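Local coordinates for glutamine amidotransferase domain-containing protein (Thermotoga maritima, PDB 1O1Y) that probably acts as a class I glutamine amidotransferase, hydrolysing glutamine to release ammonia for transfer to an acceptor, at residues R145-H150 / R191-W196; F164-E167 / N171-F174; K108-S113 / P157-R162. One frame throughout, in Å; residues are numbered along the deposited sequence. Where two conformers were deposited one is given.

Contact 1 of 3, residues R145-H150 / R191-W196; sequences RVFQWH and RTMKRW. With SO4 (sulfate ion), chain J; SO4 (sulfate ion), chain H; SO4 (sulfate ion), chain E.
Phe-147 and Trp-149, two residues apart on strand 143-150, both send their CB toward helix 190-199, and their rings meet Met-193 and Trp-196. No hydrogen bond crosses between the segments, whose axes come no closer than 12.7 Å, a gap bridged by large side chains.

Selenomethionine Met-193 supplies the aliphatic part. Its chain bends at chi2 (64°) and again at chi3, which brings the terminal methyl back over one face of Phe-147. CE lies 3.4 Å from CE1 of Phe-147 and almost over the ring centre, a CH-pi contact, while SE stands obliquely to the same ring in a Met-aromatic contact.

The aromatic contacts centre on Trp-196. Phe-147 directs an edge at the face of its six-membered ring in an offset edge-to-face pair, planes at 74°, with CE2 of Phe-147 3.9 Å from CZ3 of Trp-196. Trp-149 and Trp-196 run alongside in opposing senses as an oblique pair, CE3 of Trp-149 3.5 Å from CE3 of Trp-196 and planes inclined at 51°. Outside the pair, NE1 of Trp-149 is hydrogen-bonded to Glu-203, and the ring of His-185 meets Trp-196 edge-to-face.

Charged side chains at the periphery bind sulfate, probably from the crystallisation liquor. On the helix, Arg-195 NE donates to O4 of one sulfate at 3.1 Å, and Arg-191 NH1 reaches O3 of the same ion at 3.3 Å.

Phe-147, Trp-149 and Trp-196 thus form an aromatic cluster between the central mixed sheet and a helix packed against it, within the flavodoxin-like fold of a class I glutamine amidotransferase domain.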
ATOM      1  N   ARG A 145       9.084   9.155  -9.014  1.00 11.37           N
ATOM      2  CA  ARG A 145       7.802   9.081  -9.703  1.00 12.22           C
ATOM      3  C   ARG A 145       7.088   7.801  -9.334  1.00 12.31           C
ATOM      4  O   ARG A 145       7.634   6.708  -9.446  1.00 12.18           O
ATOM      5  CB  ARG A 145       8.022   9.148 -11.195  1.00 13.60           C
ATOM      6  CG  ARG A 145       6.773   9.405 -11.947  1.00 20.44           C
ATOM      7  CD  ARG A 145       6.990   9.558 -13.469  1.00 21.16           C
ATOM      8  NE  ARG A 145       7.621  10.829 -13.809  0.65 24.57           N
ATOM      9  CZ  ARG A 145       8.884  10.995 -14.195  0.65 15.28           C
ATOM     10  NH1 ARG A 145       9.727   9.961 -14.314  0.65 22.89           N
ATOM     11  NH2 ARG A 145       9.307  12.214 -14.513  0.65 17.62           N
ATOM     12  N   VAL A 146       5.865   7.956  -8.832  1.00 10.30           N
ATOM     13  CA  VAL A 146       5.063   6.844  -8.346  1.00 10.49           C
ATOM     14  C   VAL A 146       3.620   6.929  -8.851  1.00 10.85           C
ATOM     15  O   VAL A 146       3.154   7.978  -9.383  1.00 11.05           O
ATOM     16  CB  VAL A 146       5.052   6.796  -6.800  1.00 10.17           C
ATOM     17  CG1 VAL A 146       6.443   6.688  -6.260  1.00 12.64           C
ATOM     18  CG2 VAL A 146       4.290   7.985  -6.226  1.00 10.31           C
ATOM     19  N   PHE A 147       2.907   5.818  -8.725  1.00  8.94           N
ATOM     20  CA  PHE A 147       1.529   5.758  -9.221  1.00 11.05           C
ATOM     21  C   PHE A 147       0.509   5.986  -8.072  1.00 10.44           C
ATOM     22  O   PHE A 147       0.600   5.405  -6.994  1.00 12.04           O
ATOM     23  CB  PHE A 147       1.268   4.431  -9.880  1.00  9.97           C
ATOM     24  CG  PHE A 147      -0.102   4.288 -10.449  1.00 10.57           C
ATOM     25  CD1 PHE A 147      -0.532   5.093 -11.488  1.00 11.71           C
ATOM     26  CD2 PHE A 147      -0.949   3.282  -9.971  1.00 15.36           C
ATOM     27  CE1 PHE A 147      -1.831   4.908 -12.030  1.00 12.83           C
ATOM     28  CE2 PHE A 147      -2.202   3.098 -10.498  1.00 16.43           C
ATOM     29  CZ  PHE A 147      -2.652   3.931 -11.516  1.00 14.69           C
ATOM     30  N   GLN A 148      -0.429   6.867  -8.327  1.00 10.96           N
ATOM     31  CA  GLN A 148      -1.418   7.300  -7.338  1.00  9.71           C
ATOM     32  C   GLN A 148      -2.801   7.011  -7.840  1.00  9.18           C
ATOM     33  O   GLN A 148      -3.113   7.178  -9.039  1.00 11.21           O
ATOM     34  CB  GLN A 148      -1.352   8.817  -7.111  1.00  8.61           C
ATOM     35  CG  GLN A 148      -0.015   9.290  -6.527  1.00 10.96           C
ATOM     36  CD  GLN A 148       0.091   9.083  -5.033  1.00 12.97           C
ATOM     37  OE1 GLN A 148      -0.668   8.309  -4.438  1.00 12.96           O
ATOM     38  NE2 GLN A 148       1.047   9.792  -4.409  1.00 12.12           N
ATOM     39  N   TRP A 149      -3.663   6.618  -6.927  1.00 10.59           N
ATOM     40  CA  TRP A 149      -5.068   6.512  -7.227  1.00 11.81           C
ATOM     41  C   TRP A 149      -5.874   6.732  -5.948  1.00 11.73           C
ATOM     42  O   TRP A 149      -6.399   5.801  -5.358  1.00 12.55           O
ATOM     43  CB  TRP A 149      -5.404   5.153  -7.842  1.00 12.69           C
ATOM     44  CG  TRP A 149      -6.717   5.191  -8.627  1.00 13.83           C
ATOM     45  CD1 TRP A 149      -7.909   5.708  -8.219  1.00 23.97           C
ATOM     46  CD2 TRP A 149      -6.929   4.722  -9.967  1.00 10.99           C
ATOM     47  NE1 TRP A 149      -8.840   5.597  -9.225  1.00 24.32           N
ATOM     48  CE2 TRP A 149      -8.266   4.974 -10.297  1.00 21.79           C
ATOM     49  CE3 TRP A 149      -6.115   4.124 -10.922  1.00 16.10           C
ATOM     50  CZ2 TRP A 149      -8.802   4.628 -11.540  1.00 21.06           C
ATOM     51  CZ3 TRP A 149      -6.656   3.773 -12.142  1.00 18.36           C
ATOM     52  CH2 TRP A 149      -7.972   4.029 -12.437  1.00 18.99           C
ATOM     53  N   HIS A 150      -5.983   7.988  -5.523  1.00 11.13           N
ATOM     54  CA  HIS A 150      -6.614   8.275  -4.233  1.00 11.81           C
ATOM     55  C   HIS A 150      -7.211   9.670  -4.217  1.00 11.85           C
ATOM     56  O   HIS A 150      -6.692  10.587  -4.833  1.00 11.34           O
ATOM     57  CB  HIS A 150      -5.615   8.095  -3.069  1.00 11.96           C
ATOM     58  CG  HIS A 150      -4.647   9.225  -2.910  1.00 15.25           C
ATOM     59  ND1 HIS A 150      -4.833  10.239  -1.985  1.00 16.76           N
ATOM     60  CD2 HIS A 150      -3.508   9.532  -3.578  1.00 16.34           C
ATOM     61  CE1 HIS A 150      -3.850  11.119  -2.101  1.00 18.30           C
ATOM     62  NE2 HIS A 150      -3.046  10.724  -3.075  1.00 15.36           N
ATOM     63  N   ARG A 191       2.170  -4.936 -16.467  1.00 11.19           N
ATOM     64  CA  ARG A 191       1.201  -6.056 -16.493  1.00 12.17           C
ATOM     65  C   ARG A 191      -0.011  -5.750 -15.584  1.00 11.06           C
ATOM     66  O   ARG A 191      -1.156  -5.907 -15.992  1.00 10.78           O
ATOM     67  CB  ARG A 191       1.898  -7.342 -16.031  1.00 14.48           C
ATOM     68  CG  ARG A 191       0.966  -8.529 -15.778  1.00 19.94           C
ATOM     69  CD  ARG A 191       1.659  -9.761 -15.093  1.00 31.91           C
ATOM     70  NE  ARG A 191       2.212  -9.492 -13.752  1.00 32.73           N
ATOM     71  CZ  ARG A 191       1.515  -9.391 -12.608  1.00 38.82           C
ATOM     72  NH1 ARG A 191       0.196  -9.541 -12.584  1.00 42.45           N
ATOM     73  NH2 ARG A 191       2.155  -9.135 -11.466  1.00 36.42           N
ATOM     74  N   THR A 192       0.249  -5.253 -14.383  1.00 10.60           N
ATOM     75  CA  THR A 192      -0.799  -4.879 -13.432  1.00 10.29           C
ATOM     76  C   THR A 192      -1.597  -3.645 -13.951  1.00 10.53           C
ATOM     77  O   THR A 192      -2.832  -3.576 -13.872  1.00 10.59           O
ATOM     78  CB  THR A 192      -0.179  -4.596 -12.065  1.00 11.93           C
ATOM     79  OG1 THR A 192       0.405  -5.811 -11.555  1.00 16.49           O
ATOM     80  CG2 THR A 192      -1.186  -4.184 -11.062  1.00 14.14           C
HETATM   81  N   MSE A 193      -0.877  -2.676 -14.492  1.00  9.18           N
HETATM   82  CA  MSE A 193      -1.507  -1.493 -15.071  1.00  8.09           C
HETATM   83  C   MSE A 193      -2.524  -1.847 -16.132  1.00  6.06           C
HETATM   84  O   MSE A 193      -3.621  -1.218 -16.195  1.00  7.94           O
HETATM   85  CB  MSE A 193      -0.456  -0.503 -15.594  1.00  7.48           C
HETATM   86  CG  MSE A 193      -1.036   0.852 -16.039  1.00  8.80           C
HETATM   87 SE   MSE A 193      -1.841   1.845 -14.525  0.70 13.64          SE
HETATM   88  CE  MSE A 193      -0.267   2.469 -13.784  1.00 12.21           C
ATOM     89  N   LYS A 194      -2.200  -2.814 -16.992  1.00  6.38           N
ATOM     90  CA  LYS A 194      -3.142  -3.226 -18.001  1.00  7.61           C
ATOM     91  C   LYS A 194      -4.456  -3.722 -17.364  1.00  9.34           C
ATOM     92  O   LYS A 194      -5.534  -3.497 -17.907  1.00  8.03           O
ATOM     93  CB  LYS A 194      -2.588  -4.328 -18.894  1.00  8.89           C
ATOM     94  CG  LYS A 194      -1.546  -3.873 -19.854  1.00 16.31           C
ATOM     95  CD  LYS A 194      -0.919  -5.073 -20.559  1.00 21.69           C
ATOM     96  CE  LYS A 194       0.213  -4.649 -21.482  1.00 35.37           C
ATOM     97  NZ  LYS A 194       0.400  -5.601 -22.624  1.00 34.79           N
ATOM     98  N   ARG A 195      -4.349  -4.454 -16.265  1.00  8.26           N
ATOM     99  CA  ARG A 195      -5.540  -4.949 -15.564  1.00  8.44           C
ATOM    100  C   ARG A 195      -6.360  -3.811 -14.970  1.00  8.00           C
ATOM    101  O   ARG A 195      -7.588  -3.853 -15.012  1.00  8.32           O
ATOM    102  CB  ARG A 195      -5.161  -5.927 -14.433  1.00  9.54           C
ATOM    103  CG  ARG A 195      -4.593  -7.255 -14.992  1.00 13.74           C
ATOM    104  CD  ARG A 195      -5.535  -8.012 -15.901  1.00 32.32           C
ATOM    105  NE  ARG A 195      -4.947  -9.252 -16.407  1.00 41.40           N
ATOM    106  CZ  ARG A 195      -5.627 -10.183 -17.075  1.00 47.98           C
ATOM    107  NH1 ARG A 195      -6.928 -10.024 -17.350  1.00 48.80           N
ATOM    108  NH2 ARG A 195      -5.000 -11.279 -17.488  1.00 44.64           N
ATOM    109  N   TRP A 196      -5.682  -2.838 -14.388  1.00  7.34           N
ATOM    110  CA  TRP A 196      -6.358  -1.690 -13.757  1.00  8.99           C
ATOM    111  C   TRP A 196      -7.067  -0.822 -14.781  1.00  9.41           C
ATOM    112  O   TRP A 196      -8.219  -0.387 -14.571  1.00 10.12           O
ATOM    113  CB  TRP A 196      -5.415  -0.807 -12.971  1.00  8.05           C
ATOM    114  CG  TRP A 196      -4.947  -1.286 -11.636  1.00  9.09           C
ATOM    115  CD1 TRP A 196      -4.430  -2.514 -11.329  1.00 16.38           C
ATOM    116  CD2 TRP A 196      -4.896  -0.521 -10.435  1.00  8.01           C
ATOM    117  NE1 TRP A 196      -4.085  -2.552 -10.002  1.00 17.43           N
ATOM    118  CE2 TRP A 196      -4.358  -1.346  -9.434  1.00 10.75           C
ATOM    119  CE3 TRP A 196      -5.321   0.785 -10.082  1.00 14.39           C
ATOM    120  CZ2 TRP A 196      -4.169  -0.917  -8.144  1.00 11.11           C
ATOM    121  CZ3 TRP A 196      -5.144   1.204  -8.784  1.00 17.86           C
ATOM    122  CH2 TRP A 196      -4.573   0.332  -7.821  1.00 14.82           C
TER
HETATM  123  S   SO4 J 409      -1.953 -11.065 -15.509  0.50 31.08           S
HETATM  124  O1  SO4 J 409      -2.988 -12.089 -15.399  0.50 29.23           O
HETATM  125  O2  SO4 J 409      -1.734 -10.684 -16.908  0.50 24.73           O
HETATM  126  O3  SO4 J 409      -0.733 -11.617 -14.933  0.50 31.08           O
HETATM  127  O4  SO4 J 409      -2.386  -9.878 -14.782  0.50 34.17           O
HETATM  128  S   SO4 H 407      14.091  10.184 -15.759  0.50 24.15           S
HETATM  129  O1  SO4 H 407      14.743   9.942 -17.042  0.50 12.16           O
HETATM  130  O2  SO4 H 407      14.763   9.429 -14.709  0.50 33.33           O
HETATM  131  O3  SO4 H 407      12.673   9.779 -15.690  0.50 20.70           O
HETATM  132  O4  SO4 H 407      14.288  11.583 -15.433  0.50 24.57           O
HETATM  133  S   SO4 E 404      11.910  15.476 -14.603  0.50 16.94           S
HETATM  134  O1  SO4 E 404      12.672  16.022 -15.704  0.50 16.20           O
HETATM  135  O2  SO4 E 404      12.798  14.835 -13.678  0.50 11.81           O
HETATM  136  O3  SO4 E 404      10.899  14.534 -15.054  0.50 21.37           O
HETATM  137  O4  SO4 E 404      11.137  16.553 -14.030  0.50 12.02           O

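Contact 2 of 3, residues F164-E167 / N171-F174; sequences FTSE and NQGF
The carbonyl oxygen of Phe-164 is gripped by two successive backbone amides, Gln-172 N at 2.9 Å and Gly-173 N at 3.2 Å. This is a classic beta bulge in the hairpin of strands 161-165 and 173-176, with Gln-172 and Gly-173 together facing Phe-164. Both donors approach from the same face of the carbonyl plane. In the return direction, Phe-164 N donates to Gly-173 O at 3.2 Å in a nearly straight bond (175°), completing the antiparallel hydrogen-bonded pair.

The ring edge of Phe-164 lies against CA of Gly-173. Beyond the hairpin, Phe-184 and Phe-137 meet the Phe-164 ring edge-to-face.

Farther toward the turn, Gln-172 reaches back to Ser-166. With CG beside its backbone N (chi1 -75°), Gln-172 lays CG next to Ser-166 OG, and the bend at chi2 (-77°) then turns the amide toward the hydroxyl. Ser-166 OG is also bonded to Tyr-169 O inside the turn; Gln-172 OE1 accepts from Gln-148 NE2, and NE2 of Gln-172 serves Glu-122 OE1 as well as the serine, linking the hairpin end, across strand 125-130, to strands 143-150 and 122-123. The NE2 of Gln-172 meets OG of Ser-166 at 2.9 Å, with the oxygen close to the amide plane.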
ATOM      1  N   PHE A 164       7.610  10.200   3.359  1.00 10.39           N
ATOM      2  CA  PHE A 164       7.334  10.816   2.082  1.00  9.40           C
ATOM      3  C   PHE A 164       6.330  11.954   2.162  1.00 11.48           C
ATOM      4  O   PHE A 164       5.314  11.878   2.869  1.00 11.09           O
ATOM      5  CB  PHE A 164       6.831   9.805   1.050  1.00  9.90           C
ATOM      6  CG  PHE A 164       7.832   8.708   0.725  1.00  9.35           C
ATOM      7  CD1 PHE A 164       8.836   8.907  -0.243  1.00 12.58           C
ATOM      8  CD2 PHE A 164       7.804   7.520   1.421  1.00 11.09           C
ATOM      9  CE1 PHE A 164       9.760   7.923  -0.527  1.00 13.10           C
ATOM     10  CE2 PHE A 164       8.743   6.550   1.134  1.00 10.31           C
ATOM     11  CZ  PHE A 164       9.731   6.759   0.167  1.00 14.07           C
ATOM     12  N   THR A 165       6.582  12.955   1.336  1.00 10.40           N
ATOM     13  CA  THR A 165       5.671  14.065   1.114  1.00  9.49           C
ATOM     14  C   THR A 165       5.433  14.300  -0.372  1.00  9.88           C
ATOM     15  O   THR A 165       5.960  13.599  -1.207  1.00 10.99           O
ATOM     16  CB  THR A 165       6.228  15.306   1.843  1.00 10.01           C
ATOM     17  OG1 THR A 165       5.224  16.330   1.946  1.00  9.14           O
ATOM     18  CG2 THR A 165       7.366  15.934   1.069  1.00 11.45           C
ATOM     19  N   SER A 166       4.633  15.314  -0.690  1.00 10.11           N
ATOM     20  CA  SER A 166       4.395  15.699  -2.060  1.00 10.64           C
ATOM     21  C   SER A 166       3.916  17.127  -2.135  1.00 10.89           C
ATOM     22  O   SER A 166       3.558  17.752  -1.133  1.00 11.47           O
ATOM     23  CB  SER A 166       3.361  14.801  -2.722  1.00  9.78           C
ATOM     24  OG  SER A 166       2.064  14.936  -2.133  1.00 11.00           O
ATOM     25  N   GLU A 167       3.884  17.650  -3.351  1.00 10.94           N
ATOM     26  CA  GLU A 167       3.311  18.953  -3.560  1.00 12.90           C
ATOM     27  C   GLU A 167       1.823  19.040  -3.203  1.00 11.62           C
ATOM     28  O   GLU A 167       1.405  19.999  -2.555  1.00 11.94           O
ATOM     29  CB  GLU A 167       3.587  19.424  -4.978  1.00 14.78           C
ATOM     30  CG  GLU A 167       3.419  20.913  -5.120  1.00 23.67           C
ATOM     31  CD  GLU A 167       4.061  21.417  -6.376  1.00 36.21           C
ATOM     32  OE1 GLU A 167       3.371  21.367  -7.415  1.00 42.12           O
ATOM     33  OE2 GLU A 167       5.247  21.825  -6.322  1.00 28.16           O
ATOM     34  N   ASN A 171       1.301  14.406   3.537  1.00 11.69           N
ATOM     35  CA  ASN A 171       1.533  13.063   4.089  1.00  9.66           C
ATOM     36  C   ASN A 171       1.345  11.961   3.056  1.00 12.83           C
ATOM     37  O   ASN A 171       0.237  11.575   2.741  1.00 14.26           O
ATOM     38  CB  ASN A 171       0.649  12.855   5.321  1.00 12.06           C
ATOM     39  CG  ASN A 171       0.877  13.900   6.369  1.00 12.60           C
ATOM     40  OD1 ASN A 171       2.029  14.184   6.739  1.00 13.77           O
ATOM     41  ND2 ASN A 171      -0.216  14.480   6.897  1.00  9.35           N
ATOM     42  N   GLN A 172       2.460  11.519   2.493  1.00 10.13           N
ATOM     43  CA  GLN A 172       2.442  10.458   1.469  1.00 10.06           C
ATOM     44  C   GLN A 172       2.902   9.131   2.010  1.00 10.49           C
ATOM     45  O   GLN A 172       2.619   8.094   1.411  1.00 11.82           O
ATOM     46  CB  GLN A 172       3.282  10.895   0.273  1.00  9.05           C
ATOM     47  CG  GLN A 172       2.541  11.954  -0.585  1.00  9.83           C
ATOM     48  CD  GLN A 172       1.452  11.408  -1.483  1.00 12.45           C
ATOM     49  OE1 GLN A 172       1.230  10.191  -1.510  1.00 15.64           O
ATOM     50  NE2 GLN A 172       0.772  12.309  -2.237  1.00 11.95           N
ATOM     51  N   GLY A 173       3.684   9.131   3.072  1.00 11.09           N
ATOM     52  CA  GLY A 173       4.181   7.875   3.629  1.00 11.23           C
ATOM     53  C   GLY A 173       4.785   8.097   5.016  1.00 10.78           C
ATOM     54  O   GLY A 173       5.311   9.185   5.312  1.00 11.33           O
ATOM     55  N   PHE A 174       4.658   7.097   5.886  1.00  9.90           N
ATOM     56  CA  PHE A 174       5.127   7.195   7.244  1.00  8.51           C
ATOM     57  C   PHE A 174       5.512   5.836   7.763  1.00  9.12           C
ATOM     58  O   PHE A 174       5.145   4.831   7.207  1.00  8.56           O
ATOM     59  CB  PHE A 174       4.085   7.864   8.154  1.00  9.89           C
ATOM     60  CG  PHE A 174       2.826   7.053   8.333  1.00  9.35           C
ATOM     61  CD1 PHE A 174       1.764   7.171   7.441  1.00 12.67           C
ATOM     62  CD2 PHE A 174       2.726   6.142   9.375  1.00 10.71           C
ATOM     63  CE1 PHE A 174       0.618   6.414   7.617  1.00 13.89           C
ATOM     64  CE2 PHE A 174       1.550   5.388   9.563  1.00  9.05           C
ATOM     65  CZ  PHE A 174       0.506   5.519   8.674  1.00 10.06           C
TER

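Contact 3 of 3, residues K108-S113 / P157-R162; sequences KVLGAS and PRRATR
Leu-110 leads its side chain from the end of helix 102-109 onto Pro-157, the first residue of a type I beta turn that runs to Ala-160. The helix closes in a Schellman motif with Gly-111, at positive phi, as its C-prime residue; Leu-110 is the first residue to leave helical geometry. Its CB lies 3.6 Å from Pro-157 CB and almost as near to CG of the same ring. CG of Leu-110 stands anti to the carbonyl carbon (chi1 -67°); chi2, at 177°, then sets the methyls, CD1 coming within 4.2 Å of Pro-157 CG and CD2 lying 3.7 Å from Arg-159 NH2. Past the glycine, the CB of Ala-112 approaches CG of Pro-157 at 4.0 Å, so the proline ring meets apolar carbons from both residues. Leu-110 also touches Phe-174 and Tyr-176 of strand 173-176, which places the contact between the helix end and the central sheet.

Polar links between the backbones run through water. The carbonyl oxygen of Leu-110 accepts from two waters, one of which accepts from the N-H of Arg-158 and the other from that of Arg-159. The side chain of Arg-159 bends at chi3 (-65°), which turns NE toward the second water. That water sits 2.7 Å from Leu-110 O and 2.7 Å from Arg-159 NE, accepting from the arginine and donating to the carbonyl.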
ATOM      1  N   LYS A 108      -5.373   5.763  11.008  1.00  7.59           N
ATOM      2  CA  LYS A 108      -6.519   5.801  11.904  1.00  9.11           C
ATOM      3  C   LYS A 108      -6.276   5.013  13.208  1.00  8.62           C
ATOM      4  O   LYS A 108      -6.595   5.479  14.281  1.00  9.29           O
ATOM      5  CB  LYS A 108      -7.782   5.277  11.169  1.00  8.95           C
ATOM      6  CG  LYS A 108      -8.987   5.173  12.061  1.00 11.61           C
ATOM      7  CD  LYS A 108     -10.227   4.718  11.258  1.00 14.88           C
ATOM      8  CE  LYS A 108     -11.297   4.123  12.175  1.00 23.34           C
ATOM      9  NZ  LYS A 108     -12.582   3.704  11.496  1.00 18.43           N
ATOM     10  N   VAL A 109      -5.744   3.803  13.092  1.00  9.37           N
ATOM     11  CA  VAL A 109      -5.464   2.986  14.267  1.00  9.17           C
ATOM     12  C   VAL A 109      -4.467   3.703  15.193  1.00 10.15           C
ATOM     13  O   VAL A 109      -4.563   3.618  16.436  1.00 10.19           O
ATOM     14  CB  VAL A 109      -5.010   1.585  13.868  1.00 10.00           C
ATOM     15  CG1 VAL A 109      -4.490   0.831  15.058  1.00 13.36           C
ATOM     16  CG2 VAL A 109      -6.164   0.821  13.228  1.00 12.07           C
ATOM     17  N   LEU A 110      -3.548   4.459  14.589  1.00  8.85           N
ATOM     18  CA  LEU A 110      -2.521   5.213  15.322  1.00 10.64           C
ATOM     19  C   LEU A 110      -3.048   6.597  15.741  1.00 11.74           C
ATOM     20  O   LEU A 110      -2.285   7.472  16.187  1.00 11.36           O
ATOM     21  CB  LEU A 110      -1.287   5.352  14.433  1.00  9.54           C
ATOM     22  CG  LEU A 110      -0.572   4.019  14.169  1.00 14.19           C
ATOM     23  CD1 LEU A 110       0.582   4.275  13.230  1.00 15.01           C
ATOM     24  CD2 LEU A 110      -0.080   3.406  15.451  1.00 15.58           C
ATOM     25  N   GLY A 111      -4.346   6.814  15.573  1.00 10.45           N
ATOM     26  CA  GLY A 111      -4.996   7.960  16.174  1.00 10.88           C
ATOM     27  C   GLY A 111      -5.193   9.186  15.285  1.00 11.38           C
ATOM     28  O   GLY A 111      -5.714  10.177  15.771  1.00 12.60           O
ATOM     29  N   ALA A 112      -4.847   9.102  14.002  1.00  9.59           N
ATOM     30  CA  ALA A 112      -4.878  10.260  13.092  1.00  9.57           C
ATOM     31  C   ALA A 112      -6.168  10.275  12.288  1.00 11.46           C
ATOM     32  O   ALA A 112      -6.704   9.232  11.988  1.00 11.26           O
ATOM     33  CB  ALA A 112      -3.714  10.207  12.133  1.00 10.27           C
ATOM     34  N   SER A 113      -6.631  11.466  11.934  1.00  9.57           N
ATOM     35  CA  SER A 113      -7.811  11.633  11.107  1.00 10.15           C
ATOM     36  C   SER A 113      -7.491  11.286   9.663  1.00 10.09           C
ATOM     37  O   SER A 113      -6.383  11.530   9.158  1.00 10.23           O
ATOM     38  CB  SER A 113      -8.340  13.088  11.202  1.00  8.56           C
ATOM     39  OG  SER A 113      -8.754  13.441  12.502  1.00  8.26           O
ATOM     40  N   PRO A 157       0.278  10.465  12.171  1.00 10.07           N
ATOM     41  CA  PRO A 157       0.070  10.069  13.553  1.00  9.87           C
ATOM     42  C   PRO A 157       1.187  10.579  14.442  1.00 10.92           C
ATOM     43  O   PRO A 157       2.341  10.727  14.015  1.00 11.52           O
ATOM     44  CB  PRO A 157       0.111   8.550  13.499  1.00  9.56           C
ATOM     45  CG  PRO A 157      -0.307   8.185  12.116  1.00  8.87           C
ATOM     46  CD  PRO A 157       0.286   9.297  11.266  1.00 10.77           C
ATOM     47  N   ARG A 158       0.825  10.830  15.671  1.00 11.63           N
ATOM     48  CA  ARG A 158       1.740  11.458  16.613  1.00 14.24           C
ATOM     49  C   ARG A 158       2.994  10.622  16.756  1.00 15.54           C
ATOM     50  O   ARG A 158       4.104  11.139  16.782  1.00 16.85           O
ATOM     51  CB  ARG A 158       1.091  11.632  17.964  1.00 14.04           C
ATOM     52  CG  ARG A 158       2.006  12.379  18.942  1.00 16.84           C
ATOM     53  CD  ARG A 158       1.393  12.602  20.317  1.00 24.42           C
ATOM     54  NE  ARG A 158       0.722  11.390  20.765  1.00 22.03           N
ATOM     55  CZ  ARG A 158       1.278  10.439  21.501  1.00 31.29           C
ATOM     56  NH1 ARG A 158       2.520  10.562  21.965  1.00 34.54           N
ATOM     57  NH2 ARG A 158       0.561   9.366  21.810  1.00 30.40           N
ATOM     58  N   ARG A 159       2.855   9.325  16.853  1.00 15.46           N
ATOM     59  CA  ARG A 159       4.095   8.579  17.096  1.00 20.13           C
ATOM     60  C   ARG A 159       4.926   8.270  15.792  1.00 16.77           C
ATOM     61  O   ARG A 159       6.045   7.739  15.842  1.00 17.19           O
ATOM     62  CB  ARG A 159       3.731   7.321  17.885  1.00 21.31           C
ATOM     63  CG  ARG A 159       3.252   7.605  19.344  1.00 28.45           C
ATOM     64  CD  ARG A 159       2.448   6.432  19.971  1.00 39.81           C
ATOM     65  NE  ARG A 159       1.170   6.192  19.267  1.00 37.36           N
ATOM     66  CZ  ARG A 159       0.422   5.081  19.367  1.00 40.21           C
ATOM     67  NH1 ARG A 159       0.803   4.054  20.130  1.00 48.42           N
ATOM     68  NH2 ARG A 159      -0.721   4.996  18.693  1.00 36.35           N
ATOM     69  N   ALA A 160       4.403   8.657  14.636  1.00 13.26           N
ATOM     70  CA  ALA A 160       4.986   8.260  13.368  1.00 12.15           C
ATOM     71  C   ALA A 160       6.014   9.242  12.824  1.00 13.39           C
ATOM     72  O   ALA A 160       5.991  10.455  13.124  1.00 12.11           O
ATOM     73  CB  ALA A 160       3.874   8.044  12.335  1.00 12.15           C
ATOM     74  N   THR A 161       6.929   8.701  12.027  1.00 11.44           N
ATOM     75  CA  THR A 161       7.875   9.481  11.243  1.00 10.63           C
ATOM     76  C   THR A 161       7.382   9.646   9.856  1.00 10.66           C
ATOM     77  O   THR A 161       7.103   8.663   9.193  1.00 11.04           O
ATOM     78  CB  THR A 161       9.207   8.731  11.226  1.00 13.43           C
ATOM     79  OG1 THR A 161       9.660   8.675  12.573  1.00 15.55           O
ATOM     80  CG2 THR A 161      10.284   9.535  10.494  1.00 15.37           C
ATOM     81  N   ARG A 162       7.271  10.878   9.371  1.00  9.25           N
ATOM     82  CA  ARG A 162       6.963  11.081   7.953  1.00  9.03           C
ATOM     83  C   ARG A 162       8.182  10.696   7.118  1.00 10.40           C
ATOM     84  O   ARG A 162       9.293  11.109   7.429  1.00 10.69           O
ATOM     85  CB  ARG A 162       6.670  12.549   7.650  1.00  7.02           C
ATOM     86  CG  ARG A 162       6.216  12.794   6.201  1.00  8.32           C
ATOM     87  CD  ARG A 162       5.908  14.248   5.865  1.00 10.66           C
ATOM     88  NE  ARG A 162       4.770  14.750   6.643  1.00 10.90           N
ATOM     89  CZ  ARG A 162       4.818  15.574   7.681  1.00 13.39           C
ATOM     90  NH1 ARG A 162       5.962  16.113   8.153  1.00 11.09           N
ATOM     91  NH2 ARG A 162       3.667  15.882   8.270  1.00 12.56           N
TER
HETATM   92  O   HOH W   1      -1.975  10.250  16.313  1.00 21.94           O
HETATM   93  O   HOH W   2       0.068   7.909  17.434  1.00 32.19           O

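Following the chain from the N terminus, the first contact to open is contact 3, at the end of helix 102-109. Strand 143-150 then opens contact 1 before contact 3 closes at 157-162, so these two loops cross. Contact 2 follows contact 3 in series and lies wholly within the loop that contact 1 closes at helix 190-199. All three reach the same mixed sheet: contact 3 brings a helix end to the turn leading into strand 161-165, contact 2 closes the hairpin formed by that strand, and contact 1 packs a later helix on strand 143-150. Contact 2 touches both others, whereas contacts 1 and 3 remain about 11 Å apart at their nearest atoms.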